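PDB 1TWI: diaminopimelate decarboxylase from Methanocaldococcus jannaschii, which catalyses the pyridoxal 5'-phosphate-dependent decarboxylation of meso-diaminopimelate to L-lysine, the last step of lysine biosynthesis. Local coordinates for residues A[334-339]-A[366-371]; A[322-327]-A[357-362]. All coordinates share one frame; numbering follows the deposited sequence.

Interaction 1: residues A[334-339]-A[366-371]; sequences EAYHHI and RDRELD
The carbonyl oxygen of His337 is gripped end-on by both terminal nitrogens of Arg368, with His337 O lying 2.8 Å from Arg368 NH1 and 2.9 Å from Arg368 NH2. The oxygen sits close to the guanidinium plane, in the cleft between the two donors, and both bonds are bent as they converge on it. Arg368 reaches it through a chain bent at chi2 (-63°), which swings the guanidinium across the gap to the irregular segment 334-339. There the Tyr336 ring lies over one guanidinium face, the planes 20° apart: Tyr336 CE2 sits over the centre of the group, 3.2 Å from Arg368 CZ, and its ring neighbours CD2 and CZ are also near. With its edge bonded and one face covered, the guanidinium has little freedom to turn. The Ile339 side chain crosses that of Arg368 at about a right angle, Ile339 CD1 lying 3.8 Å from Arg368 NH1. One water accepts from Arg368 NH1 and donates to Ile339 O; a second links Ile339 O to Glu369 O, so solvent joins the two backbones where they do not pair directly. Leu370 CD2 packs 3.3 Å from Ile339 O. Arg368 itself stands at a G1 beta bulge, Asp367 and Arg368 both facing Val351 of strand 348-354, and from this bulged strand of the mixed beta sheet it ties down the loop between helix 329-333 and strand 339-341.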
loop_
_atom_site.group_PDB
_atom_site.type_symbol
_atom_site.label_atom_id
_atom_site.label_comp_id
_atom_site.label_asym_id
_atom_site.label_seq_id
_atom_site.Cartn_x
_atom_site.Cartn_y
_atom_site.Cartn_z
ATOM N N GLU A 334 6.769 5.959 8.027
ATOM C CA GLU A 334 8.104 6.107 8.594
ATOM C C GLU A 334 8.040 5.571 10.014
ATOM O O GLU A 334 8.722 6.032 10.920
ATOM C CB GLU A 334 8.577 7.564 8.590
ATOM C CG GLU A 334 9.862 7.683 7.774
ATOM C CD GLU A 334 10.360 9.112 7.637
ATOM O OE1 GLU A 334 11.096 9.576 8.553
ATOM O OE2 GLU A 334 9.995 9.769 6.616
ATOM N N ALA A 335 7.213 4.555 10.188
ATOM C CA ALA A 335 7.003 3.964 11.490
ATOM C C ALA A 335 8.154 3.069 11.978
ATOM O O ALA A 335 8.785 2.301 11.194
ATOM C CB ALA A 335 5.685 3.185 11.457
ATOM N N TYR A 336 8.401 3.147 13.284
ATOM C CA TYR A 336 9.440 2.351 13.904
ATOM C C TYR A 336 9.055 0.897 14.287
ATOM O O TYR A 336 8.034 0.656 14.953
ATOM C CB TYR A 336 9.963 3.084 15.177
ATOM C CG TYR A 336 11.160 2.404 15.824
ATOM C CD1 TYR A 336 11.002 1.318 16.692
ATOM C CD2 TYR A 336 12.467 2.817 15.516
ATOM C CE1 TYR A 336 12.145 0.643 17.231
ATOM C CE2 TYR A 336 13.583 2.170 16.038
ATOM C CZ TYR A 336 13.419 1.088 16.886
ATOM O OH TYR A 336 14.551 0.449 17.370
ATOM N N HIS A 337 9.893 -0.061 13.854
ATOM C CA HIS A 337 9.782 -1.462 14.246
ATOM C C HIS A 337 11.183 -1.882 14.720
ATOM O O HIS A 337 12.156 -1.496 14.120
ATOM C CB HIS A 337 9.392 -2.411 13.106
ATOM C CG HIS A 337 7.983 -2.231 12.632
ATOM N ND1 HIS A 337 6.958 -3.096 12.971
ATOM C CD2 HIS A 337 7.432 -1.270 11.854
ATOM C CE1 HIS A 337 5.834 -2.669 12.414
ATOM N NE2 HIS A 337 6.095 -1.561 11.734
ATOM N N HIS A 338 11.253 -2.627 15.813
ATOM C CA HIS A 338 12.504 -3.160 16.349
ATOM C C HIS A 338 13.001 -4.254 15.351
ATOM O O HIS A 338 12.222 -5.019 14.810
ATOM C CB HIS A 338 12.213 -3.781 17.715
ATOM C CG HIS A 338 13.443 -4.222 18.426
ATOM N ND1 HIS A 338 13.576 -5.487 18.974
ATOM C CD2 HIS A 338 14.617 -3.584 18.651
ATOM C CE1 HIS A 338 14.781 -5.607 19.515
ATOM N NE2 HIS A 338 15.435 -4.469 19.325
ATOM N N ILE A 339 14.296 -4.300 15.107
ATOM C CA ILE A 339 14.863 -5.246 14.162
ATOM C C ILE A 339 16.124 -5.852 14.780
ATOM O O ILE A 339 16.911 -5.124 15.370
ATOM C CB ILE A 339 15.272 -4.512 12.842
ATOM C CG1 ILE A 339 14.014 -3.927 12.163
ATOM C CG2 ILE A 339 16.001 -5.472 11.843
ATOM C CD1 ILE A 339 14.337 -2.909 11.039
ATOM N N ARG A 366 16.754 2.739 9.987
ATOM C CA ARG A 366 18.008 3.450 9.735
ATOM C C ARG A 366 18.864 3.550 11.028
ATOM O O ARG A 366 18.331 3.651 12.157
ATOM C CB ARG A 366 17.675 4.860 9.232
ATOM C CG ARG A 366 16.962 4.919 7.892
ATOM C CD ARG A 366 16.534 6.361 7.577
ATOM N NE ARG A 366 16.129 6.553 6.170
ATOM C CZ ARG A 366 14.945 6.194 5.648
ATOM N NH1 ARG A 366 14.009 5.608 6.398
ATOM N NH2 ARG A 366 14.677 6.435 4.363
ATOM N N ASP A 367 20.181 3.488 10.856
ATOM C CA ASP A 367 21.083 3.612 11.978
ATOM C C ASP A 367 20.728 2.684 13.116
ATOM O O ASP A 367 20.617 3.113 14.250
ATOM C CB ASP A 367 21.070 5.062 12.444
ATOM C CG ASP A 367 21.438 6.020 11.313
ATOM O OD1 ASP A 367 20.873 7.118 11.255
ATOM O OD2 ASP A 367 22.286 5.669 10.454
ATOM N N ARG A 368 20.520 1.407 12.808
ATOM C CA ARG A 368 20.197 0.448 13.834
ATOM C C ARG A 368 21.420 -0.329 14.273
ATOM O O ARG A 368 22.221 -0.764 13.449
ATOM C CB ARG A 368 19.155 -0.546 13.295
ATOM C CG ARG A 368 17.878 0.159 12.814
ATOM C CD ARG A 368 17.115 0.925 13.972
ATOM N NE ARG A 368 15.781 1.263 13.487
ATOM C CZ ARG A 368 14.716 0.462 13.551
ATOM N NH1 ARG A 368 14.813 -0.743 14.103
ATOM N NH2 ARG A 368 13.548 0.870 13.051
ATOM N N GLU A 369 21.549 -0.552 15.571
ATOM C CA GLU A 369 22.673 -1.349 16.057
ATOM C C GLU A 369 22.236 -2.791 16.014
ATOM O O GLU A 369 21.262 -3.194 16.670
ATOM C CB GLU A 369 23.054 -1.001 17.499
ATOM C CG GLU A 369 24.239 -1.822 17.985
ATOM C CD GLU A 369 24.822 -1.349 19.353
ATOM O OE1 GLU A 369 24.136 -1.450 20.382
ATOM O OE2 GLU A 369 25.969 -0.878 19.374
ATOM N N LEU A 370 22.953 -3.602 15.262
ATOM C CA LEU A 370 22.579 -5.007 15.206
ATOM C C LEU A 370 23.840 -5.874 15.366
ATOM O O LEU A 370 24.941 -5.400 15.096
ATOM C CB LEU A 370 21.976 -5.356 13.821
ATOM C CG LEU A 370 20.881 -4.522 13.164
ATOM C CD1 LEU A 370 20.341 -5.381 12.064
ATOM C CD2 LEU A 370 19.812 -4.074 14.084
ATOM N N ASP A 371 23.670 -7.122 15.768
ATOM C CA ASP A 371 24.815 -8.043 15.758
ATOM C C ASP A 371 25.251 -8.099 14.294
ATOM O O ASP A 371 24.409 -8.158 13.375
ATOM C CB ASP A 371 24.436 -9.442 16.249
ATOM C CG ASP A 371 24.282 -9.499 17.782
ATOM O OD1 ASP A 371 23.453 -8.719 18.282
ATOM O OD2 ASP A 371 24.979 -10.304 18.478
HETATM O O HOH W 1 16.833 -2.468 15.554
HETATM O O HOH W 2 19.229 -5.264 17.158
#

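Interaction 2: residues A[322-327]-A[357-362]; sequences AGMNDM and LCESSD. With PLP (pyridoxal-5'-phosphate), chain F.
Met324 runs obliquely across Leu357, Glu359 and Asp362, its side chain directed into the loop formed by 357-362. CG lies between the backbone N and the carbonyl carbon (chi1 65°), and the extended chi2 then carries the sulphur over the turn. Along the way Met324 CG rests 3.5 Å from Leu357 CD2, and Met324 SD touches Glu359 CB at 3.4 Å, while the bend at chi3 lays the terminal methyl alongside Glu359 CG. Leu357 meets Asn325 at about a right angle, Leu357 CD1 coming 3.4 Å from Asn325 OD1 and also packing against the bare CA of Gly323. Asp362, with CG anti to its backbone N (chi1 171°), receives Met324 N on OD1 at 2.7 Å; the donor approaches from above the carboxylate plane, 46° out of it. The type I turn Glu359-Asp362 is closed by Asp362 N to Glu359 O. Glu359 OE2 bonds to Tyr395, and Cys358, the predicted proton donor, holds its CB 3.4 Å from O4A of the cofactor. Lys179 of the second subunit is placed to form a salt bridge with Asp362 OD2, although the position of that oxygen is less certain. The bond from Met324 N to Asp362 OD1 and the apolar packing of Met324 thus together hold the loop that presents Cys358 and Glu359 to the ligands.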
loop_
_atom_site.group_PDB
_atom_site.type_symbol
_atom_site.label_atom_id
_atom_site.label_comp_id
_atom_site.label_asym_id
_atom_site.label_seq_id
_atom_site.Cartn_x
_atom_site.Cartn_y
_atom_site.Cartn_z
ATOM N N ALA A 322 12.853 -9.103 2.218
ATOM C CA ALA A 322 11.549 -8.595 2.637
ATOM C C ALA A 322 11.538 -7.172 2.081
ATOM O O ALA A 322 12.589 -6.515 1.980
ATOM C CB ALA A 322 11.423 -8.539 4.155
ATOM N N GLY A 323 10.358 -6.651 1.778
ATOM C CA GLY A 323 10.302 -5.314 1.208
ATOM C C GLY A 323 8.986 -4.646 1.557
ATOM O O GLY A 323 8.083 -5.277 2.107
ATOM N N MET A 324 8.856 -3.370 1.221
ATOM C CA MET A 324 7.639 -2.644 1.550
ATOM C C MET A 324 6.340 -3.320 1.030
ATOM O O MET A 324 5.282 -3.145 1.643
ATOM C CB MET A 324 7.727 -1.201 1.027
ATOM C CG MET A 324 7.780 -1.089 -0.505
ATOM S SD MET A 324 7.895 0.638 -1.033
ATOM C CE MET A 324 6.128 1.157 -1.006
ATOM N N ASN A 325 6.397 -4.045 -0.086
ATOM C CA ASN A 325 5.169 -4.708 -0.576
ATOM C C ASN A 325 4.720 -5.831 0.449
ATOM O O ASN A 325 3.529 -6.210 0.541
ATOM C CB ASN A 325 5.434 -5.332 -1.964
ATOM C CG ASN A 325 6.393 -6.514 -1.883
ATOM O OD1 ASN A 325 7.608 -6.352 -1.602
ATOM N ND2 ASN A 325 5.853 -7.717 -2.094
ATOM N N ASP A 326 5.686 -6.377 1.188
ATOM C CA ASP A 326 5.388 -7.412 2.217
ATOM C C ASP A 326 4.866 -6.785 3.536
ATOM O O ASP A 326 4.087 -7.415 4.279
ATOM C CB ASP A 326 6.666 -8.214 2.583
ATOM C CG ASP A 326 7.338 -8.849 1.362
ATOM O OD1 ASP A 326 6.654 -9.606 0.643
ATOM O OD2 ASP A 326 8.538 -8.590 1.132
ATOM N N MET A 327 5.327 -5.574 3.836
ATOM C CA MET A 327 5.009 -4.920 5.102
ATOM C C MET A 327 5.242 -3.435 4.850
ATOM O O MET A 327 6.382 -2.965 4.801
ATOM C CB MET A 327 5.950 -5.439 6.174
ATOM C CG MET A 327 5.339 -5.363 7.591
ATOM S SD MET A 327 5.414 -3.710 8.349
ATOM C CE MET A 327 7.245 -3.622 8.850
ATOM N N LEU A 357 12.887 -2.920 -3.352
ATOM C CA LEU A 357 12.007 -2.224 -4.285
ATOM C C LEU A 357 12.611 -0.876 -4.673
ATOM O O LEU A 357 13.417 -0.300 -3.906
ATOM C CB LEU A 357 10.589 -2.034 -3.680
ATOM C CG LEU A 357 9.737 -3.337 -3.635
ATOM C CD1 LEU A 357 10.134 -4.210 -2.393
ATOM C CD2 LEU A 357 8.215 -2.941 -3.502
ATOM N N CYS A 358 12.180 -0.366 -5.842
ATOM C CA CYS A 358 12.640 0.922 -6.422
ATOM C C CYS A 358 12.337 2.159 -5.621
ATOM O O CYS A 358 12.823 3.233 -5.964
ATOM C CB CYS A 358 11.950 1.210 -7.744
ATOM S SG CYS A 358 10.107 1.403 -7.533
ATOM N N GLU A 359 11.506 2.020 -4.612
ATOM C CA GLU A 359 11.024 3.117 -3.790
ATOM C C GLU A 359 12.067 3.537 -2.748
ATOM O O GLU A 359 12.578 2.707 -1.996
ATOM C CB GLU A 359 9.720 2.652 -3.095
ATOM C CG GLU A 359 8.531 3.579 -3.097
ATOM C CD GLU A 359 8.455 4.385 -4.332
ATOM O OE1 GLU A 359 8.981 5.501 -4.295
ATOM O OE2 GLU A 359 7.906 3.914 -5.345
ATOM N N SER A 360 12.365 4.835 -2.713
ATOM C CA SER A 360 13.345 5.342 -1.794
ATOM C C SER A 360 12.923 5.083 -0.369
ATOM O O SER A 360 13.755 4.839 0.504
ATOM C CB SER A 360 13.546 6.835 -2.000
ATOM O OG SER A 360 14.918 7.090 -1.831
ATOM N N SER A 361 11.617 5.078 -0.157
ATOM C CA SER A 361 11.038 4.850 1.137
ATOM C C SER A 361 11.008 3.360 1.526
ATOM O O SER A 361 10.519 3.064 2.605
ATOM C CB SER A 361 9.620 5.343 1.123
ATOM O OG SER A 361 8.905 4.552 0.173
ATOM N N ASP A 362 11.452 2.447 0.636
ATOM C CA ASP A 362 11.480 1.020 0.975
ATOM C C ASP A 362 12.745 0.745 1.840
ATOM O O ASP A 362 13.727 0.136 1.404
ATOM C CB ASP A 362 11.464 0.128 -0.303
ATOM C CG ASP A 362 11.722 -1.354 0.021
ATOM O OD1 ASP A 362 11.132 -1.878 0.995
ATOM O OD2 ASP A 362 12.518 -1.993 -0.677
HETATM N N1 PLP F . 13.907 4.007 -13.407
HETATM C C2 PLP F . 14.187 3.663 -12.122
HETATM C C2A PLP F . 15.593 3.130 -11.899
HETATM C C3 PLP F . 13.199 3.886 -11.175
HETATM O O3 PLP F . 13.474 3.538 -9.899
HETATM C C4 PLP F . 11.949 4.378 -11.493
HETATM C C4A PLP F . 10.881 4.602 -10.369
HETATM O O4A PLP F . 11.172 4.195 -9.210
HETATM C C5 PLP F . 11.688 4.747 -12.856
HETATM C C6 PLP F . 12.691 4.505 -13.749
HETATM C C5A PLP F . 10.433 5.321 -13.406
HETATM O O4P PLP F . 10.094 6.607 -12.866
HETATM P P PLP F . 8.865 7.435 -13.449
HETATM O O1P PLP F . 8.831 8.672 -12.575
HETATM O O2P PLP F . 7.658 6.534 -13.283
HETATM O O3P PLP F . 9.151 7.768 -14.853
#

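In the fold
Interactions 1 and 2 lie about 15 Å apart, centre to centre, and their segments alternate along the chain: 322-327 leads through helix 329-333 to 334-339, and 357-362 leads into strand 363-371. They touch where His337 NE2 packs 3.7 Å from Met327 CE, and again where Arg366 NH2 comes 4.3 Å from Ser360 O. Interaction 2 borders the active site at the dimer interface, where the cofactor is hydrogen-bonded by Ser213, Gly250, Gly292, Arg293 and Tyr387 of the second subunit. Interaction 1 stands further back, the His337 side chain being about 12 Å from a bound cofactor but about 3 Å from that of Arg329, an inferred substrate-binding residue.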